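Local atomic coordinates of beta-lactamase OXA-2 (Salmonella typhimurium, PDB entry 1K38), a protein that hydrolyses the beta-lactam ring of penicillins such as oxacillin through a serine acyl-enzyme and so confers antibiotic resistance. Residues A66-D69 with E70-F74; R81-A84 with G85-Q88; D89-L92 with R93-M96; W102-E105 with L106-K109; D223-F226 with K227-A230. All blocks are in the same frame, centred on the assembly; numbering follows the deposited sequence.

Contact 1 (A66-D69 with E70-F74); sequences AVRD and EFQIF
The Gln72 side chain reaches back over 66-69 and its OE1 accepts from Arg68 N at 2.7 Å. The bond is nearly straight, 169° at the hydrogen. With CG swung opposite the backbone N (chi1 -174°) and the rest extended, the amide reaches Arg68. The chain makes a type I beta turn from Asp69 to Gln72, braced by the Asp69 carboxylate. Asp69 OD1 takes Phe71 N at 2.8 Å, from above the carboxylate plane, and Gln72 N more weakly at 3.2 Å. The OD1 bond to Phe71 N makes an Asx turn. One water joins Ala66 O to Gln72 NE2, another joins Asp69 O to Gln72 O.

Flat groups stack as well. The Arg68 guanidinium lies over the Gln72 amide with planes 14° apart, and Gln72 CD sits 3.1 Å from the guanidinium plane, offset toward its rim. The apolar contact is between Val67 CG2 and the edge of the Phe74 ring at CZ, 3.7 Å away. Phe74 also packs edge-to-face with Phe107.

Glu70 and Phe71, on the outside of the turn, meet the second subunit. Glu70 turns its carboxylate to Arg170 of that subunit, and Phe71 meets its Arg159 by cation-pi. The chemistry implies a turn held mainly by side chain to backbone bonds. Arg170 of the second subunit probably offsets the negative charge that Asp69 and Glu70 bring close together.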
loop_
_atom_site.group_PDB
_atom_site.type_symbol
_atom_site.label_atom_id
_atom_site.label_comp_id
_atom_site.label_asym_id
_atom_site.label_seq_id
_atom_site.Cartn_x
_atom_site.Cartn_y
_atom_site.Cartn_z
ATOM N N ALA A 66 -3.536 -13.997 17.077
ATOM C CA ALA A 66 -3.998 -13.018 18.058
ATOM C C ALA A 66 -4.877 -12.000 17.345
ATOM O O ALA A 66 -5.716 -11.348 17.961
ATOM C CB ALA A 66 -2.809 -12.324 18.720
ATOM N N VAL A 67 -4.658 -11.859 16.040
ATOM C CA VAL A 67 -5.453 -10.966 15.209
ATOM C C VAL A 67 -5.655 -11.695 13.882
ATOM O O VAL A 67 -4.718 -12.276 13.332
ATOM C CB VAL A 67 -4.756 -9.596 14.984
ATOM C CG1 VAL A 67 -3.359 -9.789 14.401
ATOM C CG2 VAL A 67 -5.610 -8.729 14.071
ATOM N N ARG A 68 -6.888 -11.674 13.386
ATOM C CA ARG A 68 -7.240 -12.366 12.147
ATOM C C ARG A 68 -6.838 -11.641 10.868
ATOM O O ARG A 68 -6.214 -12.223 9.983
ATOM C CB ARG A 68 -8.749 -12.623 12.100
ATOM C CG ARG A 68 -9.301 -13.431 13.265
ATOM C CD ARG A 68 -10.790 -13.711 13.063
ATOM N NE ARG A 68 -11.600 -12.495 13.094
ATOM C CZ ARG A 68 -11.990 -11.882 14.208
ATOM N NH1 ARG A 68 -11.648 -12.370 15.391
ATOM N NH2 ARG A 68 -12.718 -10.777 14.137
ATOM N N ASP A 69 -7.218 -10.374 10.770
ATOM C CA ASP A 69 -6.908 -9.585 9.586
ATOM C C ASP A 69 -7.092 -8.099 9.864
ATOM O O ASP A 69 -7.242 -7.686 11.012
ATOM C CB ASP A 69 -7.804 -10.000 8.412
ATOM C CG ASP A 69 -9.282 -9.926 8.747
ATOM O OD1 ASP A 69 -9.658 -9.153 9.654
ATOM O OD2 ASP A 69 -10.074 -10.638 8.087
ATOM N N GLU A 70 -7.095 -7.309 8.797
ATOM C CA GLU A 70 -7.233 -5.863 8.903
ATOM C C GLU A 70 -8.648 -5.393 9.236
ATOM O O GLU A 70 -8.882 -4.198 9.415
ATOM C CB GLU A 70 -6.764 -5.194 7.599
ATOM C CG GLU A 70 -7.672 -5.430 6.390
ATOM C CD GLU A 70 -7.308 -6.672 5.591
ATOM O OE1 GLU A 70 -7.066 -7.741 6.197
ATOM O OE2 GLU A 70 -7.275 -6.578 4.342
ATOM N N PHE A 71 -9.591 -6.325 9.338
ATOM C CA PHE A 71 -10.970 -5.957 9.633
ATOM C C PHE A 71 -11.399 -6.213 11.069
ATOM O O PHE A 71 -12.452 -5.732 11.499
ATOM C CB PHE A 71 -11.913 -6.675 8.666
ATOM C CG PHE A 71 -11.708 -6.280 7.235
ATOM C CD1 PHE A 71 -12.000 -4.986 6.817
ATOM C CD2 PHE A 71 -11.178 -7.179 6.317
ATOM C CE1 PHE A 71 -11.765 -4.588 5.502
ATOM C CE2 PHE A 71 -10.939 -6.795 5.000
ATOM C CZ PHE A 71 -11.232 -5.496 4.590
ATOM N N GLN A 72 -10.586 -6.952 11.818
ATOM C CA GLN A 72 -10.926 -7.237 13.208
ATOM C C GLN A 72 -10.857 -5.958 14.035
ATOM O O GLN A 72 -9.914 -5.175 13.913
ATOM C CB GLN A 72 -9.981 -8.284 13.796
ATOM C CG GLN A 72 -10.386 -8.728 15.198
ATOM C CD GLN A 72 -9.543 -9.869 15.724
ATOM O OE1 GLN A 72 -8.802 -10.507 14.978
ATOM N NE2 GLN A 72 -9.666 -10.144 17.017
ATOM N N ILE A 73 -11.863 -5.747 14.874
ATOM C CA ILE A 73 -11.912 -4.554 15.703
ATOM C C ILE A 73 -11.648 -4.889 17.166
ATOM O O ILE A 73 -12.175 -5.868 17.697
ATOM C CB ILE A 73 -13.290 -3.861 15.593
ATOM C CG1 ILE A 73 -13.517 -3.376 14.158
ATOM C CG2 ILE A 73 -13.373 -2.702 16.577
ATOM C CD1 ILE A 73 -14.864 -2.723 13.941
ATOM N N PHE A 74 -10.810 -4.081 17.802
ATOM C CA PHE A 74 -10.493 -4.269 19.210
ATOM C C PHE A 74 -11.156 -3.124 19.963
ATOM O O PHE A 74 -10.981 -1.958 19.620
ATOM C CB PHE A 74 -8.977 -4.286 19.406
ATOM C CG PHE A 74 -8.300 -5.379 18.634
ATOM C CD1 PHE A 74 -7.919 -5.179 17.311
ATOM C CD2 PHE A 74 -8.121 -6.638 19.198
ATOM C CE1 PHE A 74 -7.372 -6.218 16.558
ATOM C CE2 PHE A 74 -7.576 -7.688 18.454
ATOM C CZ PHE A 74 -7.202 -7.476 17.130
HETATM O O HOH W 1 -8.325 -12.695 18.088
HETATM O O HOH W 2 -7.591 -5.239 12.435
#

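Contact 2 (R81-A84 with G85-Q88); sequences RGFA and GHNQ
The backbone bends tightly after Phe83, whose O accepts from both His86 N and Asn87 N at 2.7 Å each. The Asn87 bond runs nearly in line with the carbonyl, while His86 N comes from above the carbonyl plane. Asn87 is then the centre of an inverse gamma turn.

The Asn87 side chain folds back to the start of the segment. Its OD1 accepts from Arg81 N at 3.0 Å, on a lone pair in the carbonyl plane. A water lies between Asn87 OD1 and Arg81 NH1 and accepts from the latter. Further along, Gln88 NE2 gives a bond of 3.0 Å to Ala84 O. The Gln88 chain is extended beyond CG, with CG between its backbone N and carbonyl carbon (chi1 60°), which brings NE2 back to the Ala84 carbonyl.

Phe83 and His86 lie side by side and point the same way. Phe83 CB stands over one face of the imidazole, 3.8 Å from its centroid, as a CH-pi contact. The two rings meet obliquely with planes at 50°, and Phe83 CD1 is 3.3 Å from His86 ND1. The far nitrogen, His86 NE2, bonds to Asn98 O. The His86 side chain is about 7 Å from that of Ser51, the predicted acyl-ester serine, so the loop borders the active-site region.

In the chain the loop follows helix 56-64 and precedes helix 92-97. It is fastened to the start of helix 101-111, where Trp102 NE1 bonds to His86 O and the Trp102 ring meets Arg81 by cation-pi.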
loop_
_atom_site.group_PDB
_atom_site.type_symbol
_atom_site.label_atom_id
_atom_site.label_comp_id
_atom_site.label_asym_id
_atom_site.label_seq_id
_atom_site.Cartn_x
_atom_site.Cartn_y
_atom_site.Cartn_z
ATOM N N ARG A 81 -6.347 7.761 27.781
ATOM C CA ARG A 81 -4.896 7.667 27.825
ATOM C C ARG A 81 -4.239 8.939 27.306
ATOM O O ARG A 81 -3.022 9.002 27.147
ATOM C CB ARG A 81 -4.429 6.458 27.013
ATOM C CG ARG A 81 -4.884 5.135 27.603
ATOM C CD ARG A 81 -4.388 3.945 26.801
ATOM N NE ARG A 81 -4.664 2.693 27.502
ATOM C CZ ARG A 81 -5.881 2.199 27.707
ATOM N NH1 ARG A 81 -6.951 2.846 27.260
ATOM N NH2 ARG A 81 -6.033 1.063 28.371
ATOM N N GLY A 82 -5.054 9.955 27.043
ATOM C CA GLY A 82 -4.528 11.217 26.560
ATOM C C GLY A 82 -4.076 11.192 25.114
ATOM O O GLY A 82 -3.100 11.850 24.761
ATOM N N PHE A 83 -4.772 10.424 24.279
ATOM C CA PHE A 83 -4.448 10.336 22.855
ATOM C C PHE A 83 -5.728 10.052 22.082
ATOM O O PHE A 83 -6.282 8.958 22.175
ATOM C CB PHE A 83 -3.447 9.208 22.571
ATOM C CG PHE A 83 -2.198 9.269 23.404
ATOM C CD1 PHE A 83 -1.999 8.363 24.439
ATOM C CD2 PHE A 83 -1.220 10.223 23.151
ATOM C CE1 PHE A 83 -0.844 8.402 25.212
ATOM C CE2 PHE A 83 -0.057 10.273 23.920
ATOM C CZ PHE A 83 0.129 9.359 24.952
ATOM N N ALA A 84 -6.195 11.042 21.326
ATOM C CA ALA A 84 -7.408 10.894 20.525
ATOM C C ALA A 84 -7.301 9.637 19.671
ATOM O O ALA A 84 -8.266 8.879 19.535
ATOM C CB ALA A 84 -7.609 12.125 19.632
ATOM N N GLY A 85 -6.118 9.414 19.108
ATOM C CA GLY A 85 -5.905 8.245 18.275
ATOM C C GLY A 85 -6.032 6.945 19.045
ATOM O O GLY A 85 -6.311 5.903 18.457
ATOM N N HIS A 86 -5.833 7.006 20.360
ATOM C CA HIS A 86 -5.918 5.821 21.214
ATOM C C HIS A 86 -7.276 5.651 21.887
ATOM O O HIS A 86 -7.711 4.526 22.136
ATOM C CB HIS A 86 -4.852 5.863 22.316
ATOM C CG HIS A 86 -3.445 5.788 21.814
ATOM N ND1 HIS A 86 -2.370 5.635 22.660
ATOM C CD2 HIS A 86 -2.935 5.858 20.562
ATOM C CE1 HIS A 86 -1.254 5.615 21.950
ATOM N NE2 HIS A 86 -1.571 5.748 20.675
ATOM N N ASN A 87 -7.934 6.765 22.194
ATOM C CA ASN A 87 -9.229 6.711 22.869
ATOM C C ASN A 87 -10.386 6.363 21.940
ATOM O O ASN A 87 -11.281 7.179 21.713
ATOM C CB ASN A 87 -9.522 8.041 23.571
ATOM C CG ASN A 87 -8.470 8.403 24.601
ATOM O OD1 ASN A 87 -7.876 7.528 25.237
ATOM N ND2 ASN A 87 -8.243 9.698 24.785
ATOM N N GLN A 88 -10.370 5.139 21.420
ATOM C CA GLN A 88 -11.415 4.673 20.515
ATOM C C GLN A 88 -11.132 3.239 20.081
ATOM O O GLN A 88 -10.015 2.742 20.252
ATOM C CB GLN A 88 -11.483 5.570 19.276
ATOM C CG GLN A 88 -10.195 5.604 18.467
ATOM C CD GLN A 88 -10.305 6.474 17.230
ATOM O OE1 GLN A 88 -11.118 6.213 16.345
ATOM N NE2 GLN A 88 -9.484 7.515 17.163
HETATM O O HOH W 3 -7.027 4.862 25.163
#

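Contact 3 (D89-L92 with R93-M96); sequences DQDL and RSAM
Asp91 and Ser94 form a capping box at the N-terminus of helix 92-97, where the loop from 89 turns into the helix. Asp91 is the N-cap. Its OD1 accepts from Ser94 N at 2.9 Å, met nearly head-on with 162° at the hydrogen. In return Ser94 OG accepts from Asp91 N at 3.0 Å. Each side chain thus holds the other residue's backbone NH. Both put their first side-chain atom beyond CB between the backbone N and the carbonyl carbon (chi1 48° for Asp91, 64° for Ser94), which brings each oxygen back over the backbone.

The helix starts in regular fashion. Ala95 N bonds to Asp91 O and Met96 N to Leu92 O, both at 3.0 Å.

Gln90 lies just before the cap and bends at chi2 toward the helix. Its CB is 3.4 Å from Ser94 OG, and its OE1 stands 3.2 Å from the same hydroxyl. Gln90 OE1 also has Thr100 as a partner, and NE2 bonds to Gln88 O. The carboxylate of Asp91 would also probably be steadied by the positive end of the helix dipole.

The capped helix runs up to the active site: the Met96 side chain is about 4 Å from that of Lys189, which binds substrate by similarity. The helix packs against helix 101-111 through Leu92 and Ala95 on Tyr104. Helix 166-175 meets it through Leu175, and Arg93 reaches Asp174 there in a salt bridge.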
loop_
_atom_site.group_PDB
_atom_site.type_symbol
_atom_site.label_atom_id
_atom_site.label_comp_id
_atom_site.label_asym_id
_atom_site.label_seq_id
_atom_site.Cartn_x
_atom_site.Cartn_y
_atom_site.Cartn_z
ATOM N N ASP A 89 -12.143 2.575 19.526
ATOM C CA ASP A 89 -11.970 1.207 19.055
ATOM C C ASP A 89 -10.900 1.258 17.975
ATOM O O ASP A 89 -10.699 2.293 17.343
ATOM C CB ASP A 89 -13.278 0.654 18.487
ATOM C CG ASP A 89 -14.370 0.558 19.536
ATOM O OD1 ASP A 89 -14.049 0.226 20.696
ATOM O OD2 ASP A 89 -15.549 0.799 19.197
ATOM N N GLN A 90 -10.219 0.143 17.757
ATOM C CA GLN A 90 -9.138 0.125 16.783
ATOM C C GLN A 90 -9.082 -1.109 15.899
ATOM O O GLN A 90 -9.582 -2.174 16.257
ATOM C CB GLN A 90 -7.791 0.188 17.508
ATOM C CG GLN A 90 -7.680 1.179 18.649
ATOM C CD GLN A 90 -7.027 2.471 18.227
ATOM O OE1 GLN A 90 -6.049 2.469 17.476
ATOM N NE2 GLN A 90 -7.550 3.587 18.723
ATOM N N ASP A 91 -8.472 -0.941 14.731
ATOM C CA ASP A 91 -8.213 -2.060 13.836
ATOM C C ASP A 91 -6.698 -2.004 13.679
ATOM O O ASP A 91 -6.057 -1.101 14.224
ATOM C CB ASP A 91 -8.932 -1.949 12.476
ATOM C CG ASP A 91 -8.773 -0.597 11.798
ATOM O OD1 ASP A 91 -7.793 0.134 12.051
ATOM O OD2 ASP A 91 -9.652 -0.280 10.963
ATOM N N LEU A 92 -6.105 -2.956 12.971
ATOM C CA LEU A 92 -4.655 -2.938 12.827
ATOM C C LEU A 92 -4.078 -1.666 12.233
ATOM O O LEU A 92 -3.037 -1.193 12.680
ATOM C CB LEU A 92 -4.179 -4.122 11.989
ATOM C CG LEU A 92 -4.106 -5.478 12.686
ATOM C CD1 LEU A 92 -3.663 -6.516 11.678
ATOM C CD2 LEU A 92 -3.135 -5.420 13.861
ATOM N N ARG A 93 -4.742 -1.104 11.229
ATOM C CA ARG A 93 -4.207 0.098 10.601
ATOM C C ARG A 93 -4.218 1.303 11.529
ATOM O O ARG A 93 -3.257 2.069 11.559
ATOM C CB ARG A 93 -4.960 0.422 9.308
ATOM C CG ARG A 93 -4.171 1.349 8.378
ATOM C CD ARG A 93 -4.878 1.542 7.040
ATOM N NE ARG A 93 -5.021 0.298 6.288
ATOM C CZ ARG A 93 -4.094 -0.203 5.476
ATOM N NH1 ARG A 93 -2.941 0.431 5.301
ATOM N NH2 ARG A 93 -4.320 -1.347 4.836
ATOM N N SER A 94 -5.291 1.479 12.294
ATOM C CA SER A 94 -5.340 2.615 13.204
ATOM C C SER A 94 -4.332 2.409 14.327
ATOM O O SER A 94 -3.695 3.359 14.772
ATOM C CB SER A 94 -6.747 2.802 13.788
ATOM O OG SER A 94 -7.139 1.704 14.591
ATOM N N ALA A 95 -4.174 1.162 14.769
ATOM C CA ALA A 95 -3.239 0.856 15.845
ATOM C C ALA A 95 -1.802 1.150 15.424
ATOM O O ALA A 95 -1.008 1.653 16.217
ATOM C CB ALA A 95 -3.377 -0.610 16.268
ATOM N N MET A 96 -1.498 0.836 14.171
ATOM C CA MET A 96 -0.175 1.048 13.601
ATOM C C MET A 96 0.085 2.538 13.408
ATOM O O MET A 96 1.108 3.069 13.842
ATOM C CB MET A 96 -0.082 0.339 12.246
ATOM C CG MET A 96 1.306 0.307 11.638
ATOM S SD MET A 96 2.335 -0.953 12.402
ATOM C CE MET A 96 1.902 -2.388 11.420
#

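Contact 4 (W102-E105 with L106-K109); sequences WVYE and LFAK
Val103 O is gripped by two backbone donors of the following turn. Phe107 N reaches it at 3.3 Å, in the carbonyl plane with 153° at the hydrogen. Leu106 N makes a weak bond to it at 3.1 Å. The same oxygen faces the Phe107 ring and stands 3.7 Å above its plane, over its centre. The helical bonds continue with Ala108 N to Tyr104 O at 2.9 Å and Lys109 N to Glu105 O at 3.0 Å.

Val103, Tyr104 and Phe107 meet through their side chains. Tyr104 and Phe107 make a T-shaped pair in which the Phe107 edge points at the Tyr104 face. The ring planes are 72° apart and the centroids 5.0 Å apart. Phe107 CE2 sits over the centre of the tyrosine ring, and CD2 comes to 3.7 Å from Tyr104 CD2. Phe107 has CG anti to its carbonyl carbon (chi1 -61°), and this leans the ring back along the helix toward the residues of the previous turn. Val103 lies alongside it, pointing the same way, with CG1 3.7 Å from Phe107 CZ. This methyl is on the same side of the Phe107 ring plane as Val103 O, while Tyr104 meets the ring's edge. Val103 CG2 covers part of one face of the Trp102 ring.

Tyr104 OH bonds to Thr58 OG1 on helix 56-64, and its ring meets His57. Leu92 of helix 92-97 touches Phe107, and Ala95 touches Val103. Ala61, Ala66 and Val67 also touch Phe107, so helix 101-111 packs against helix 56-64 and the loop after it.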
loop_
_atom_site.group_PDB
_atom_site.type_symbol
_atom_site.label_atom_id
_atom_site.label_comp_id
_atom_site.label_asym_id
_atom_site.label_seq_id
_atom_site.Cartn_x
_atom_site.Cartn_y
_atom_site.Cartn_z
ATOM N N TRP A 102 -1.903 -0.180 23.694
ATOM C CA TRP A 102 -2.781 -1.133 24.367
ATOM C C TRP A 102 -3.255 -2.284 23.491
ATOM O O TRP A 102 -3.507 -3.376 23.993
ATOM C CB TRP A 102 -3.982 -0.441 25.037
ATOM C CG TRP A 102 -4.984 0.241 24.144
ATOM C CD1 TRP A 102 -5.059 1.576 23.868
ATOM C CD2 TRP A 102 -6.110 -0.366 23.494
ATOM N NE1 TRP A 102 -6.166 1.841 23.096
ATOM C CE2 TRP A 102 -6.828 0.666 22.852
ATOM C CE3 TRP A 102 -6.583 -1.683 23.394
ATOM C CZ2 TRP A 102 -7.999 0.425 22.120
ATOM C CZ3 TRP A 102 -7.751 -1.922 22.666
ATOM C CH2 TRP A 102 -8.442 -0.871 22.040
ATOM N N VAL A 103 -3.362 -2.056 22.187
ATOM C CA VAL A 103 -3.786 -3.122 21.285
ATOM C C VAL A 103 -2.710 -4.202 21.249
ATOM O O VAL A 103 -3.003 -5.397 21.342
ATOM C CB VAL A 103 -4.011 -2.590 19.848
ATOM C CG1 VAL A 103 -4.215 -3.752 18.882
ATOM C CG2 VAL A 103 -5.220 -1.674 19.821
ATOM N N TYR A 104 -1.456 -3.779 21.129
ATOM C CA TYR A 104 -0.364 -4.733 21.077
ATOM C C TYR A 104 -0.072 -5.380 22.425
ATOM O O TYR A 104 0.556 -6.434 22.486
ATOM C CB TYR A 104 0.880 -4.075 20.468
ATOM C CG TYR A 104 0.721 -3.882 18.973
ATOM C CD1 TYR A 104 -0.146 -2.915 18.463
ATOM C CD2 TYR A 104 1.366 -4.730 18.069
ATOM C CE1 TYR A 104 -0.370 -2.794 17.090
ATOM C CE2 TYR A 104 1.148 -4.619 16.690
ATOM C CZ TYR A 104 0.277 -3.650 16.209
ATOM O OH TYR A 104 0.043 -3.538 14.856
ATOM N N GLU A 105 -0.540 -4.760 23.503
ATOM C CA GLU A 105 -0.354 -5.342 24.826
ATOM C C GLU A 105 -1.258 -6.571 24.859
ATOM O O GLU A 105 -0.917 -7.598 25.444
ATOM C CB GLU A 105 -0.765 -4.353 25.919
ATOM C CG GLU A 105 0.240 -3.231 26.141
ATOM C CD GLU A 105 -0.225 -2.234 27.183
ATOM O OE1 GLU A 105 -0.617 -2.668 28.288
ATOM O OE2 GLU A 105 -0.196 -1.016 26.901
ATOM N N LEU A 106 -2.412 -6.456 24.208
ATOM C CA LEU A 106 -3.356 -7.563 24.134
ATOM C C LEU A 106 -2.710 -8.718 23.378
ATOM O O LEU A 106 -2.801 -9.874 23.796
ATOM C CB LEU A 106 -4.638 -7.123 23.416
ATOM C CG LEU A 106 -5.724 -6.431 24.249
ATOM C CD1 LEU A 106 -6.429 -7.463 25.114
ATOM C CD2 LEU A 106 -5.122 -5.332 25.109
ATOM N N PHE A 107 -2.049 -8.403 22.265
ATOM C CA PHE A 107 -1.386 -9.431 21.470
ATOM C C PHE A 107 -0.283 -10.095 22.286
ATOM O O PHE A 107 -0.146 -11.316 22.285
ATOM C CB PHE A 107 -0.748 -8.841 20.205
ATOM C CG PHE A 107 -1.720 -8.192 19.258
ATOM C CD1 PHE A 107 -3.071 -8.521 19.269
ATOM C CD2 PHE A 107 -1.262 -7.276 18.315
ATOM C CE1 PHE A 107 -3.954 -7.948 18.354
ATOM C CE2 PHE A 107 -2.134 -6.697 17.395
ATOM C CZ PHE A 107 -3.483 -7.033 17.413
ATOM N N ALA A 108 0.511 -9.276 22.970
ATOM C CA ALA A 108 1.613 -9.781 23.778
ATOM C C ALA A 108 1.130 -10.773 24.833
ATOM O O ALA A 108 1.757 -11.810 25.052
ATOM C CB ALA A 108 2.346 -8.617 24.442
ATOM N N LYS A 109 0.014 -10.450 25.477
ATOM C CA LYS A 109 -0.548 -11.318 26.505
ATOM C C LYS A 109 -0.951 -12.663 25.909
ATOM O O LYS A 109 -0.665 -13.716 26.482
ATOM C CB LYS A 109 -1.760 -10.647 27.153
ATOM C CG LYS A 109 -2.384 -11.443 28.286
ATOM C CD LYS A 109 -3.579 -10.711 28.875
ATOM C CE LYS A 109 -4.219 -11.517 29.998
ATOM N NZ LYS A 109 -3.265 -11.767 31.116
#

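Contact 5 (D223-F226 with K227-A230); sequences DDLF and KREA. With FMT (formic acid), chain C.
Arg228 bends at chi3 (-59°) and turns its guanidinium back over Leu225. Arg228 NE and Arg228 N both donate to Leu225 O, NE at 3.0 Å, with Leu225 O lying somewhat out of the guanidinium plane. Leu225 lies alongside, pointing the same way, and its CD2 sits over the centre of one guanidinium face. At the outer edge NH1 gives a bond of 2.6 Å to O1 of a bound formic acid, while NH2 reaches the same oxygen weakly. The formic acid, probably from the crystallisation liquor, is also bonded to Thr190 OG1 and Ser99 OG. Arg228 NH1 also bonds to Gly191 O. Thr190 and Gly191 bind substrate by similarity, so the site is consistent with one for the substrate's carboxylate.

Lys227 is fully extended from CG to NZ. Its amine forms a salt bridge of 3.0 Å with Asp224 OD1, reached from above the carboxylate plane. The backbone repeats the link, since Lys227 N donates to Asp224 O at 3.0 Å. Asp224 OD2 bonds in turn to Asn220 N, which fixes the carboxylate further.

Phe226 places CG between its backbone N and carbonyl carbon (chi1 78°). The ring therefore lies against the lysine chain, with Lys227 CG over its face, 3.7 Å from the centroid, a CH-pi contact. Phe226 O accepts from Ala230 N at 3.2 Å.

The turn leads from strand 208-217 into helix 226-238. Lys227 and Arg228 pack on Ile216 of that strand, Arg228 also on Trp192 of strand 184-192 and Trp199 of strand 196-205.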
loop_
_atom_site.group_PDB
_atom_site.type_symbol
_atom_site.label_atom_id
_atom_site.label_comp_id
_atom_site.label_asym_id
_atom_site.label_seq_id
_atom_site.Cartn_x
_atom_site.Cartn_y
_atom_site.Cartn_z
ATOM N N ASP A 223 7.989 17.731 22.208
ATOM C CA ASP A 223 8.363 18.822 21.318
ATOM C C ASP A 223 9.451 18.468 20.304
ATOM O O ASP A 223 9.674 19.213 19.354
ATOM C CB ASP A 223 8.811 20.045 22.128
ATOM C CG ASP A 223 7.694 20.622 22.982
ATOM O OD1 ASP A 223 6.568 20.781 22.465
ATOM O OD2 ASP A 223 7.946 20.927 24.167
ATOM N N ASP A 224 10.129 17.338 20.503
ATOM C CA ASP A 224 11.185 16.920 19.576
ATOM C C ASP A 224 10.715 15.897 18.547
ATOM O O ASP A 224 11.418 15.630 17.578
ATOM C CB ASP A 224 12.373 16.297 20.320
ATOM C CG ASP A 224 13.215 17.314 21.052
ATOM O OD1 ASP A 224 13.174 18.504 20.681
ATOM O OD2 ASP A 224 13.939 16.906 21.991
ATOM N N LEU A 225 9.532 15.331 18.750
ATOM C CA LEU A 225 9.043 14.296 17.848
ATOM C C LEU A 225 8.943 14.674 16.374
ATOM O O LEU A 225 9.191 13.836 15.509
ATOM C CB LEU A 225 7.704 13.753 18.356
ATOM C CG LEU A 225 7.809 13.150 19.767
ATOM C CD1 LEU A 225 6.506 12.476 20.132
ATOM C CD2 LEU A 225 8.958 12.144 19.830
ATOM N N PHE A 226 8.605 15.925 16.072
ATOM C CA PHE A 226 8.495 16.329 14.673
ATOM C C PHE A 226 9.835 16.224 13.946
ATOM O O PHE A 226 9.879 16.094 12.723
ATOM C CB PHE A 226 7.976 17.771 14.554
ATOM C CG PHE A 226 9.022 18.820 14.821
ATOM C CD1 PHE A 226 9.389 19.149 16.126
ATOM C CD2 PHE A 226 9.659 19.463 13.762
ATOM C CE1 PHE A 226 10.377 20.105 16.369
ATOM C CE2 PHE A 226 10.649 20.419 13.998
ATOM C CZ PHE A 226 11.005 20.736 15.304
ATOM N N LYS A 227 10.925 16.280 14.704
ATOM C CA LYS A 227 12.266 16.222 14.135
ATOM C C LYS A 227 12.594 14.895 13.465
ATOM O O LYS A 227 13.451 14.839 12.586
ATOM C CB LYS A 227 13.305 16.510 15.220
ATOM C CG LYS A 227 13.112 17.852 15.902
ATOM C CD LYS A 227 14.132 18.044 17.002
ATOM C CE LYS A 227 13.945 19.382 17.696
ATOM N NZ LYS A 227 15.031 19.631 18.681
ATOM N N ARG A 228 11.925 13.830 13.890
ATOM C CA ARG A 228 12.176 12.513 13.318
ATOM C C ARG A 228 11.927 12.536 11.816
ATOM O O ARG A 228 12.820 12.227 11.023
ATOM C CB ARG A 228 11.287 11.472 13.997
ATOM C CG ARG A 228 11.579 11.310 15.488
ATOM C CD ARG A 228 10.581 10.384 16.154
ATOM N NE ARG A 228 9.211 10.879 16.007
ATOM C CZ ARG A 228 8.137 10.270 16.494
ATOM N NH1 ARG A 228 8.263 9.133 17.167
ATOM N NH2 ARG A 228 6.933 10.797 16.302
ATOM N N GLU A 229 10.718 12.915 11.420
ATOM C CA GLU A 229 10.397 12.987 9.999
ATOM C C GLU A 229 11.087 14.154 9.296
ATOM O O GLU A 229 11.477 14.041 8.131
ATOM C CB GLU A 229 8.882 13.095 9.790
ATOM C CG GLU A 229 8.141 11.775 9.930
ATOM C CD GLU A 229 6.750 11.815 9.312
ATOM O OE1 GLU A 229 6.593 12.421 8.228
ATOM O OE2 GLU A 229 5.818 11.227 9.900
ATOM N N ALA A 230 11.253 15.273 9.994
ATOM C CA ALA A 230 11.884 16.435 9.378
ATOM C C ALA A 230 13.300 16.134 8.892
ATOM O O ALA A 230 13.661 16.467 7.767
ATOM C CB ALA A 230 11.900 17.605 10.355
HETATM C C FMT C . 5.664 7.020 18.525
HETATM O O1 FMT C . 5.989 8.476 18.281
HETATM O O2 FMT C . 4.797 6.433 17.393
HETATM O O HOH W 4 8.312 13.145 13.096
#

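How the contacts relate
Contacts 1 to 4 form one connected group in the helical part of the chain. The loop of contact 1 runs beside that of contact 3, where Phe74 N lies 2.7 Å from Gln90 O, a probable hydrogen bond. Gly85 O to Gln90 NE2, 2.6 Å, ties contact 2 to contact 3. Contact 4 touches all three. Contact 5 stands apart, with its nearest atoms about 8 Å from contact 2. It approaches the active site from the sheet side: the Arg228 side chain is about 7 Å from that of Ser51, the predicted acyl-ester serine. His86 of contact 2 lies at a like distance from Ser51, side chain to side chain.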